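GNAT family acetyltransferase (PDB 6C30) probably transfers an acetyl group from acetyl-coenzyme A to the amino group of a protein substrate, as expected of a RimJ-type GNAT N-acetyltransferase. Local coordinates at residues A38-S41 against R42-A46; W120-S123 against S124-G127; Y180-D184 against G185-D189. All blocks are in the same frame, centred on the assembly; numbering follows the deposited sequence.

Contact 1: A38-S41 against R42-A46; sequences AAWS and RIRLA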
loop_
_atom_site.group_PDB
_atom_site.type_symbol
_atom_site.label_atom_id
_atom_site.label_comp_id
_atom_site.label_asym_id
_atom_site.label_seq_id
_atom_site.Cartn_x
_atom_site.Cartn_y
_atom_site.Cartn_z
ATOM N N ALA A 38 6.011 15.164 5.110
ATOM C CA ALA A 38 7.082 14.974 6.081
ATOM C C ALA A 38 8.199 14.086 5.544
ATOM O O ALA A 38 9.382 14.439 5.677
ATOM C CB ALA A 38 6.524 14.399 7.381
ATOM N N ALA A 39 7.846 12.969 4.919
ATOM C CA ALA A 39 8.864 12.053 4.414
ATOM C C ALA A 39 9.584 12.644 3.207
ATOM O O ALA A 39 10.820 12.586 3.118
ATOM C CB ALA A 39 8.245 10.716 4.051
ATOM N N TRP A 40 8.821 13.212 2.275
ATOM C CA TRP A 40 9.416 13.848 1.108
ATOM C C TRP A 40 10.418 14.918 1.532
ATOM O O TRP A 40 11.549 14.953 1.064
ATOM C CB TRP A 40 8.316 14.457 0.241
ATOM C CG TRP A 40 8.769 15.350 -0.864
ATOM C CD1 TRP A 40 9.136 14.984 -2.131
ATOM C CD2 TRP A 40 8.839 16.781 -0.823
ATOM N NE1 TRP A 40 9.452 16.101 -2.874
ATOM C CE2 TRP A 40 9.265 17.215 -2.098
ATOM C CE3 TRP A 40 8.571 17.739 0.164
ATOM C CZ2 TRP A 40 9.439 18.562 -2.402
ATOM C CZ3 TRP A 40 8.735 19.080 -0.146
ATOM C CH2 TRP A 40 9.171 19.473 -1.418
ATOM N N SER A 41 10.021 15.784 2.451
ATOM C CA SER A 41 10.894 16.854 2.898
ATOM C C SER A 41 12.120 16.292 3.607
ATOM O O SER A 41 13.246 16.677 3.307
ATOM C CB SER A 41 10.133 17.816 3.822
ATOM O OG SER A 41 11.009 18.769 4.400
ATOM N N ARG A 42 11.910 15.377 4.542
ATOM C CA ARG A 42 13.019 14.823 5.305
ATOM C C ARG A 42 14.060 14.207 4.374
ATOM O O ARG A 42 15.267 14.495 4.483
ATOM C CB ARG A 42 12.502 13.779 6.299
ATOM C CG ARG A 42 13.561 13.201 7.222
ATOM C CD ARG A 42 12.998 12.006 7.993
ATOM N NE ARG A 42 12.724 10.887 7.096
ATOM C CZ ARG A 42 11.519 10.360 6.886
ATOM N NH1 ARG A 42 10.458 10.835 7.521
ATOM N NH2 ARG A 42 11.381 9.349 6.039
ATOM N N ILE A 43 13.602 13.375 3.451
ATOM C CA ILE A 43 14.535 12.668 2.579
ATOM C C ILE A 43 15.187 13.610 1.563
ATOM O O ILE A 43 16.404 13.552 1.366
ATOM C CB ILE A 43 13.845 11.508 1.854
ATOM C CG1 ILE A 43 13.286 10.517 2.882
ATOM C CG2 ILE A 43 14.832 10.807 0.929
ATOM C CD1 ILE A 43 12.335 9.503 2.293
ATOM N N ARG A 44 14.417 14.491 0.930
ATOM C CA ARG A 44 14.988 15.374 -0.093
ATOM C C ARG A 44 15.994 16.338 0.531
ATOM O O ARG A 44 16.994 16.695 -0.095
ATOM C CB ARG A 44 13.900 16.174 -0.815
ATOM C CG ARG A 44 12.891 15.349 -1.611
ATOM C CD ARG A 44 13.436 14.923 -2.937
ATOM N NE ARG A 44 13.647 16.052 -3.843
ATOM C CZ ARG A 44 13.909 15.898 -5.129
ATOM N NH1 ARG A 44 13.963 14.680 -5.658
ATOM N NH2 ARG A 44 14.092 16.968 -5.885
ATOM N N LEU A 45 15.743 16.769 1.766
ATOM C CA LEU A 45 16.707 17.644 2.444
ATOM C C LEU A 45 17.967 16.857 2.801
ATOM O O LEU A 45 19.077 17.341 2.564
ATOM C CB LEU A 45 16.095 18.275 3.697
ATOM C CG LEU A 45 15.033 19.355 3.469
ATOM C CD1 LEU A 45 14.382 19.697 4.803
ATOM C CD2 LEU A 45 15.605 20.615 2.810
ATOM N N ALA A 46 17.812 15.643 3.315
ATOM C CA ALA A 46 18.972 14.855 3.721
ATOM C C ALA A 46 19.810 14.473 2.511
ATOM O O ALA A 46 21.040 14.396 2.598
ATOM C CB ALA A 46 18.540 13.618 4.465
#
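Arg42 reaches back one turn to Ala38 and Ala39. Its N donates to Ala38 O at 2.9 Å, and in the conformer described, one of two modelled, a bend at chi3 (67°) brings a guanidinium face over Ala39, with NH1 3.7 Å from Ala39 CA. Ile43 N bonds to Ala39 O in the same way, and its CG1, anti to its own carbonyl carbon, lies 3.2 Å from that oxygen. Arg44 N takes Trp40 O. Its side chain then climbs over the indole: CG sits 3.9 Å from the centroid of the five-membered ring of Trp40, 17° off the normal, a CH-pi contact. Bends at chi2 and chi3 carry the guanidinium on past the ring, its plane within 6° of the indole plane, to a salt bridge with Glu55 and a hydrogen bond with His66. Leu45 N closes the next turn on Ser41 O, while its CD1 rests 3.5 Å from Ser41 OG, a hydroxyl hydrogen-bonded to His66 O. Helix 37-46 has one side against strand 97-105, where Ala39, Trp40 and Ile43 all touch Phe98. Trp40 also meets the rings of Trp71 and His66, and Arg44 makes a cation-pi contact with Trp120 at the end of strand 114-121.

Contact 2: W120-S123 against S124-G127; sequences WVAS and SRTG
Val121 and Arg125 cross at about a right angle just where the strand gives way to loop: CG1 of the valine abuts Arg125 CB at 3.9 Å. A chi1 of -57° sets Arg125 CG beside the methyl of Ala122, 4.1 Å from its CB; the bend at chi2 then turns the chain off, and the rest of it runs straight on and leaves the contact. Thr126 offers its two branches to different partners. CG2 turns in toward the end of the strand, 3.6 Å from Val121 O and 4.2 Å from Val121 CB. OG1, placed between the backbone N and the carbonyl carbon (chi1 52°), donates to Ser123 O at 3.0 Å. That carbonyl receives a second, weak bond from Thr126 N at 3.4 Å, so backbone and hydroxyl of one residue grip the same oxygen. Arg125 N meanwhile donates to Ala122 O at 2.9 Å, coming from well above the carbonyl plane (46° out of it), consistent with the tight curl of the chain. Ser123 OG is hydrogen-bonded to Asp47 OD1. Val121 and Arg125 both pack on Ile130 of the following helix. Two overlapping type I beta turns, 122-125 and 123-126, therefore start the loop from strand 114-121 to helix 130-143. In GNAT enzymes the glycine-rich loop at this place binds the pyrophosphate of acetyl-coenzyme A, and this segment, Gly127 included, probably belongs to that site, here without cofactor.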
loop_
_atom_site.group_PDB
_atom_site.type_symbol
_atom_site.label_atom_id
_atom_site.label_comp_id
_atom_site.label_asym_id
_atom_site.label_seq_id
_atom_site.Cartn_x
_atom_site.Cartn_y
_atom_site.Cartn_z
ATOM N N TRP A 120 13.461 8.927 -8.522
ATOM C CA TRP A 120 14.553 9.047 -7.566
ATOM C C TRP A 120 14.233 8.153 -6.379
ATOM O O TRP A 120 13.064 7.889 -6.073
ATOM C CB TRP A 120 14.777 10.503 -7.138
ATOM C CG TRP A 120 13.691 11.063 -6.276
ATOM C CD1 TRP A 120 12.550 11.698 -6.690
ATOM C CD2 TRP A 120 13.637 11.033 -4.846
ATOM N NE1 TRP A 120 11.798 12.061 -5.599
ATOM C CE2 TRP A 120 12.439 11.668 -4.457
ATOM C CE3 TRP A 120 14.492 10.545 -3.855
ATOM C CZ2 TRP A 120 12.067 11.815 -3.120
ATOM C CZ3 TRP A 120 14.126 10.693 -2.532
ATOM C CH2 TRP A 120 12.921 11.324 -2.177
ATOM N N VAL A 121 15.288 7.659 -5.739
ATOM C CA VAL A 121 15.182 6.786 -4.575
ATOM C C VAL A 121 16.102 7.313 -3.477
ATOM O O VAL A 121 17.212 7.761 -3.762
ATOM C CB VAL A 121 15.561 5.320 -4.937
ATOM C CG1 VAL A 121 15.611 4.437 -3.691
ATOM C CG2 VAL A 121 14.588 4.747 -5.940
ATOM N N ALA A 122 15.630 7.252 -2.236
ATOM C CA ALA A 122 16.421 7.630 -1.067
ATOM C C ALA A 122 17.815 7.006 -1.110
ATOM O O ALA A 122 17.964 5.810 -1.390
ATOM C CB ALA A 122 15.697 7.219 0.204
ATOM N N SER A 123 18.828 7.821 -0.822
ATOM C CA SER A 123 20.224 7.404 -0.991
ATOM C C SER A 123 20.598 6.178 -0.159
ATOM O O SER A 123 21.413 5.361 -0.590
ATOM C CB SER A 123 21.165 8.560 -0.644
ATOM O OG SER A 123 21.105 8.852 0.736
ATOM N N SER A 124 20.000 6.037 1.017
ATOM C CA SER A 124 20.313 4.898 1.883
ATOM C C SER A 124 19.729 3.599 1.341
ATOM O O SER A 124 20.014 2.516 1.861
ATOM C CB SER A 124 19.796 5.144 3.298
ATOM O OG SER A 124 18.387 5.230 3.315
ATOM N N ARG A 125 18.922 3.711 0.291
ATOM C CA ARG A 125 18.180 2.581 -0.258
ATOM C C ARG A 125 18.611 2.222 -1.681
ATOM O O ARG A 125 18.065 1.292 -2.274
ATOM C CB ARG A 125 16.680 2.897 -0.263
ATOM C CG ARG A 125 16.083 3.259 1.085
ATOM C CD ARG A 125 15.742 2.014 1.847
ATOM N NE ARG A 125 15.043 2.269 3.101
ATOM C CZ ARG A 125 14.844 1.323 4.009
ATOM N NH1 ARG A 125 15.297 0.099 3.775
ATOM N NH2 ARG A 125 14.204 1.588 5.140
ATOM N N THR A 126 19.564 2.965 -2.242
ATOM C CA THR A 126 19.920 2.789 -3.651
ATOM C C THR A 126 20.786 1.550 -3.861
ATOM O O THR A 126 21.342 1.001 -2.912
ATOM C CB THR A 126 20.647 4.028 -4.222
ATOM O OG1 THR A 126 21.741 4.380 -3.369
ATOM C CG2 THR A 126 19.687 5.218 -4.346
ATOM N N GLY A 127 20.877 1.109 -5.114
ATOM C CA GLY A 127 21.651 -0.072 -5.456
ATOM C C GLY A 127 21.100 -1.355 -4.857
ATOM O O GLY A 127 21.856 -2.247 -4.474
#

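Contact 3: Y180-D184 against G185-D189; sequences YLEVD and GAWRD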
loop_
_atom_site.group_PDB
_atom_site.type_symbol
_atom_site.label_atom_id
_atom_site.label_comp_id
_atom_site.label_asym_id
_atom_site.label_seq_id
_atom_site.Cartn_x
_atom_site.Cartn_y
_atom_site.Cartn_z
ATOM N N TYR A 180 20.601 20.436 -22.819
ATOM C CA TYR A 180 19.171 20.150 -22.808
ATOM C C TYR A 180 18.425 20.731 -21.604
ATOM O O TYR A 180 17.375 21.350 -21.764
ATOM C CB TYR A 180 18.961 18.626 -22.885
ATOM C CG TYR A 180 17.509 18.204 -22.879
ATOM C CD1 TYR A 180 16.666 18.536 -23.933
ATOM C CD2 TYR A 180 16.986 17.466 -21.826
ATOM C CE1 TYR A 180 15.335 18.151 -23.926
ATOM C CE2 TYR A 180 15.658 17.073 -21.816
ATOM C CZ TYR A 180 14.840 17.426 -22.862
ATOM O OH TYR A 180 13.516 17.031 -22.833
ATOM N N LEU A 181 18.953 20.505 -20.404
ATOM C CA LEU A 181 18.283 20.920 -19.173
ATOM C C LEU A 181 19.220 21.752 -18.323
ATOM O O LEU A 181 20.430 21.478 -18.265
ATOM C CB LEU A 181 17.804 19.701 -18.378
ATOM C CG LEU A 181 16.463 19.082 -18.767
ATOM C CD1 LEU A 181 16.342 17.654 -18.251
ATOM C CD2 LEU A 181 15.304 19.952 -18.258
ATOM N N GLU A 182 18.667 22.757 -17.651
ATOM C CA GLU A 182 19.449 23.598 -16.760
ATOM C C GLU A 182 19.648 22.848 -15.452
ATOM O O GLU A 182 18.705 22.677 -14.675
ATOM C CB GLU A 182 18.744 24.929 -16.514
ATOM C CG GLU A 182 19.673 26.093 -16.249
ATOM C CD GLU A 182 18.923 27.343 -15.811
ATOM O OE1 GLU A 182 17.670 27.349 -15.839
ATOM O OE2 GLU A 182 19.594 28.320 -15.428
ATOM N N VAL A 183 20.867 22.379 -15.219
ATOM C CA VAL A 183 21.183 21.505 -14.085
ATOM C C VAL A 183 22.535 21.921 -13.513
ATOM O O VAL A 183 23.499 22.079 -14.257
ATOM C CB VAL A 183 21.238 20.012 -14.511
ATOM C CG1 VAL A 183 21.786 19.140 -13.388
ATOM C CG2 VAL A 183 19.877 19.513 -14.974
ATOM N N ASP A 184 22.598 22.117 -12.200
ATOM C CA ASP A 184 23.861 22.400 -11.517
ATOM C C ASP A 184 24.595 23.590 -12.145
ATOM O O ASP A 184 25.808 23.557 -12.336
ATOM C CB ASP A 184 24.761 21.143 -11.508
ATOM C CG ASP A 184 25.886 21.223 -10.483
ATOM O OD1 ASP A 184 25.712 21.898 -9.447
ATOM O OD2 ASP A 184 26.936 20.580 -10.709
ATOM N N GLY A 185 23.843 24.631 -12.492
ATOM C CA GLY A 185 24.461 25.890 -12.874
ATOM C C GLY A 185 24.772 26.113 -14.342
ATOM O O GLY A 185 25.416 27.113 -14.688
ATOM N N ALA A 186 24.343 25.192 -15.200
ATOM C CA ALA A 186 24.581 25.336 -16.636
ATOM C C ALA A 186 23.619 24.467 -17.412
ATOM O O ALA A 186 22.993 23.573 -16.851
ATOM C CB ALA A 186 26.026 24.969 -16.990
ATOM N N TRP A 187 23.499 24.738 -18.707
ATOM C CA TRP A 187 22.720 23.873 -19.594
ATOM C C TRP A 187 23.519 22.616 -19.910
ATOM O O TRP A 187 24.594 22.704 -20.496
ATOM C CB TRP A 187 22.350 24.621 -20.875
ATOM C CG TRP A 187 21.381 25.722 -20.635
ATOM C CD1 TRP A 187 21.659 27.052 -20.477
ATOM C CD2 TRP A 187 19.962 25.590 -20.513
ATOM N NE1 TRP A 187 20.495 27.757 -20.274
ATOM C CE2 TRP A 187 19.439 26.881 -20.291
ATOM C CE3 TRP A 187 19.081 24.507 -20.581
ATOM C CZ2 TRP A 187 18.072 27.113 -20.125
ATOM C CZ3 TRP A 187 17.726 24.734 -20.419
ATOM C CH2 TRP A 187 17.236 26.031 -20.199
ATOM N N ARG A 188 23.004 21.450 -19.521
ATOM C CA ARG A 188 23.772 20.202 -19.566
ATOM C C ARG A 188 23.256 19.205 -20.595
ATOM O O ARG A 188 22.046 18.969 -20.688
ATOM C CB ARG A 188 23.768 19.513 -18.195
ATOM C CG ARG A 188 24.071 20.409 -17.016
ATOM C CD ARG A 188 25.540 20.481 -16.789
ATOM N NE ARG A 188 25.906 21.261 -15.611
ATOM C CZ ARG A 188 27.168 21.465 -15.256
ATOM N NH1 ARG A 188 28.138 20.932 -15.987
ATOM N NH2 ARG A 188 27.465 22.190 -14.186
ATOM N N ASP A 189 24.171 18.599 -21.357
ATOM C CA ASP A 189 23.799 17.503 -22.249
ATOM C C ASP A 189 23.090 16.386 -21.485
ATOM O O ASP A 189 23.498 16.033 -20.379
ATOM C CB ASP A 189 25.021 16.878 -22.924
ATOM C CG ASP A 189 25.766 17.821 -23.853
ATOM O OD1 ASP A 189 25.357 18.987 -24.079
ATOM O OD2 ASP A 189 26.797 17.341 -24.377
HETATM O O HOH W 1 29.328 21.374 -11.849
#
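The Trp187 indole lies under Glu182: CB of the glutamate stands over one face, 3.9 Å from the centroid of the six-membered ring and 6° off its normal, a CH-pi contact. At the ring's edge is Tyr180 O, 3.7 Å from CZ3. The other flat group, the guanidinium of Arg188, has Ala186 CB over one face and two carbonyls at its edge. NE donates to Val183 O at 2.9 Å and NH2 to Asp184 O at 2.8 Å, two in-plane bonds that meet the group at its edge and fix its rotation. A bend at chi2 (-87°) swings it there. Asp184 OD2 adds only a long salt bridge, 3.9 Å from Arg188 NH2 and well out of plane; a water bridges the two, its bond to NH2 weak. On the backbone, Val183 N donates to Ala186 O and Arg188 N to Leu181 O. Next to Met57 and Arg156, this is a two-residue beta hairpin with a type I' turn, in which Asp184 and Gly185 both take positive phi. At the open end of the hairpin Tyr180 and Leu181 both face Arg188, a classic beta bulge.

How the contacts relate
The three contacts follow one another along the chain in numbered order. Contacts 1 and 2 are neighbours in space, with centres about 13 Å apart and on the same side of the chain's centre: Ile43 of helix 37-46 packs its CG2 on Trp120 and Ala122, so the helix lies directly against the end of strand 114-121 and the start of its loop. Contact 3 stands off, its centre about 24 Å from that of contact 1 and 23 Å from that of contact 2, touching neither. Contacts 2 and 3 nevertheless reach the same mixed sheet, through strands 114-121 and 186-196. Contact 2 thus belongs to the probable cofactor-binding loop and contact 1 packs beside the strand end leading into it, while contact 3 is a peripheral hairpin.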